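Orotidine-5-phosphate decarboxylase/orotate phosphoribosyltransferase, putative (Ompdcase-oprtase, putative) (Leishmania infantum, PDB 3QW3) probably catalyses, through this decarboxylase domain of a bifunctional UMP synthase, the loss of carbon dioxide from orotidine 5'-phosphate to give UMP. Local coordinates at residues Gly19-Arg23 with Asn51-Phe55. Sequence-based numbering, arbitrary orientation.
Sequences GLDPR and NAAFF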
ATOM      1  N   GLY A  19      11.202 -10.004  12.565  1.00 15.67           N
ATOM      2  CA  GLY A  19      11.288  -9.102  11.418  1.00 15.92           C
ATOM      3  C   GLY A  19      12.571  -9.313  10.640  1.00 16.57           C
ATOM      4  O   GLY A  19      13.636  -9.532  11.227  1.00 16.90           O
ATOM      5  N   LEU A  20      12.478  -9.272   9.315  1.00 16.46           N
ATOM      6  CA  LEU A  20      13.669  -9.328   8.486  1.00 17.24           C
ATOM      7  C   LEU A  20      13.782  -7.998   7.761  1.00 17.84           C
ATOM      8  O   LEU A  20      13.156  -7.784   6.719  1.00 18.14           O
ATOM      9  CB  LEU A  20      13.639 -10.522   7.530  1.00 16.74           C
ATOM     10  CG  LEU A  20      13.594 -11.885   8.239  1.00 16.60           C
ATOM     11  CD1 LEU A  20      13.390 -13.003   7.233  1.00 16.57           C
ATOM     12  CD2 LEU A  20      14.847 -12.122   9.084  1.00 16.46           C
ATOM     13  N   ASP A  21      14.560  -7.108   8.371  1.00 18.68           N
ATOM     14  CA  ASP A  21      14.683  -5.716   7.960  1.00 19.78           C
ATOM     15  C   ASP A  21      16.170  -5.402   7.775  1.00 20.64           C
ATOM     16  O   ASP A  21      16.768  -4.709   8.600  1.00 20.45           O
ATOM     17  CB  ASP A  21      14.077  -4.807   9.038  1.00 19.62           C
ATOM     18  CG  ASP A  21      12.651  -5.185   9.390  1.00 20.92           C
ATOM     19  OD1 ASP A  21      11.730  -4.768   8.668  1.00 21.67           O
ATOM     20  OD2 ASP A  21      12.444  -5.897  10.401  1.00 22.24           O
ATOM     21  N   PRO A  22      16.774  -5.919   6.690  1.00 21.91           N
ATOM     22  CA  PRO A  22      18.233  -5.864   6.546  1.00 22.89           C
ATOM     23  C   PRO A  22      18.783  -4.436   6.498  1.00 24.02           C
ATOM     24  O   PRO A  22      18.201  -3.574   5.837  1.00 24.28           O
ATOM     25  CB  PRO A  22      18.487  -6.590   5.222  1.00 23.16           C
ATOM     26  CG  PRO A  22      17.192  -6.517   4.480  1.00 22.46           C
ATOM     27  CD  PRO A  22      16.129  -6.563   5.531  1.00 21.88           C
ATOM     28  N   ARG A  23      19.886  -4.205   7.209  1.00 25.19           N
ATOM     29  CA  ARG A  23      20.580  -2.912   7.200  1.00 26.27           C
ATOM     30  C   ARG A  23      21.711  -2.880   6.170  1.00 27.21           C
ATOM     31  O   ARG A  23      22.293  -1.821   5.907  1.00 27.14           O
ATOM     32  CB  ARG A  23      21.133  -2.589   8.592  1.00 26.62           C
ATOM     33  N   ASN A  51      10.702  -7.296   5.139  1.00 15.02           N
ATOM     34  CA  ASN A  51      10.359  -5.916   4.819  1.00 15.33           C
ATOM     35  C   ASN A  51      10.362  -5.700   3.307  1.00 15.00           C
ATOM     36  O   ASN A  51      11.428  -5.609   2.692  1.00 15.41           O
ATOM     37  CB  ASN A  51      11.395  -5.004   5.498  1.00 15.15           C
ATOM     38  CG  ASN A  51      10.986  -3.539   5.504  1.00 15.99           C
ATOM     39  OD1 ASN A  51      11.089  -2.858   6.531  1.00 19.09           O
ATOM     40  ND2 ASN A  51      10.536  -3.045   4.366  1.00 14.43           N
ATOM     41  N   ALA A  52       9.175  -5.612   2.703  1.00 14.95           N
ATOM     42  CA  ALA A  52       9.064  -5.517   1.239  1.00 14.78           C
ATOM     43  C   ALA A  52       9.775  -4.276   0.685  1.00 14.88           C
ATOM     44  O   ALA A  52      10.361  -4.325  -0.400  1.00 15.36           O
ATOM     45  CB  ALA A  52       7.595  -5.542   0.800  1.00 14.78           C
ATOM     46  N   ALA A  53       9.757  -3.182   1.445  1.00 14.91           N
ATOM     47  CA  ALA A  53      10.401  -1.933   0.999  1.00 15.02           C
ATOM     48  C   ALA A  53      11.923  -2.047   0.964  1.00 15.96           C
ATOM     49  O   ALA A  53      12.581  -1.558   0.037  1.00 15.73           O
ATOM     50  CB  ALA A  53       9.983  -0.766   1.893  1.00 15.19           C
ATOM     51  N   PHE A  54      12.484  -2.694   1.980  1.00 16.08           N
ATOM     52  CA  PHE A  54      13.932  -2.829   2.086  1.00 17.37           C
ATOM     53  C   PHE A  54      14.485  -3.660   0.931  1.00 17.70           C
ATOM     54  O   PHE A  54      15.578  -3.390   0.432  1.00 18.24           O
ATOM     55  CB  PHE A  54      14.315  -3.442   3.437  1.00 17.55           C
ATOM     56  CG  PHE A  54      14.332  -2.455   4.586  1.00 18.44           C
ATOM     57  CD1 PHE A  54      13.636  -1.250   4.523  1.00 18.41           C
ATOM     58  CD2 PHE A  54      15.044  -2.748   5.743  1.00 18.60           C
ATOM     59  CE1 PHE A  54      13.655  -0.350   5.598  1.00 18.71           C
ATOM     60  CE2 PHE A  54      15.066  -1.862   6.823  1.00 18.68           C
ATOM     61  CZ  PHE A  54      14.372  -0.663   6.753  1.00 18.88           C
ATOM     62  N   PHE A  55      13.721  -4.656   0.488  1.00 17.81           N
ATOM     63  CA  PHE A  55      14.154  -5.465  -0.646  1.00 18.42           C
ATOM     64  C   PHE A  55      13.932  -4.756  -1.981  1.00 18.70           C
ATOM     65  O   PHE A  55      14.775  -4.838  -2.872  1.00 18.93           O
ATOM     66  CB  PHE A  55      13.510  -6.850  -0.610  1.00 18.46           C
ATOM     67  CG  PHE A  55      14.083  -7.738   0.454  1.00 18.78           C
ATOM     68  CD1 PHE A  55      15.226  -8.497   0.198  1.00 20.08           C
ATOM     69  CD2 PHE A  55      13.501  -7.803   1.714  1.00 19.60           C
ATOM     70  CE1 PHE A  55      15.771  -9.325   1.190  1.00 21.48           C
ATOM     71  CE2 PHE A  55      14.042  -8.622   2.715  1.00 21.22           C
ATOM     72  CZ  PHE A  55      15.179  -9.380   2.448  1.00 20.83           C
TER
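Phe54 lays the edge of its ring along the backbone where Asp21 joins Pro22, its CD2 3.5 Å from Asp21 C. The peptide oxygen Asp21 O and the nitrogen Pro22 N lie near the ring plane, beside its rim. With CG anti to its carbonyl carbon (chi1 -81°), the ring is directed at this peptide. Phenylalanine suits the place, offering a flat hydrocarbon edge to the link, while the proline ring crosses it obliquely, Pro22 CD 4.0 Å from Phe54 CD2. The same proline also reaches Phe55: Pro22 CG lies 4.0 Å from Phe55 CZ, the two side chains crossing at about a right angle. Pro22, a rigid apolar ring with no backbone N-H to satisfy, thus touches both aromatic residues, while helix 27-41 packs on it as well. Phe55 also packs on helix 60-72. Asn51 N donates a hydrogen bond to Leu20 O over 3.0 Å, bent to 151° at the hydrogen, tying the end of strand 16-20 to the N-cap position of helix 52-56, where asparagine is common. The Asn51 side chain rises against Asp21, with the amide and carboxylate planes perpendicular and Asn51 CB 3.2 Å from Asp21 OD1. The carboxylate's second oxygen, OD2, is hydrogen-bonded to the Ser228 hydroxyl, which should restrict its rotation. A sulfate, probably from the crystallisation liquor, lies near Asp21, and Thr91 of the second subunit approaches Asn51. Neighbouring parallel strands 16-20 and 47-50 are joined here just past their C-terminal ends, the rim where TIM barrels, including OMP decarboxylases, carry their active sites.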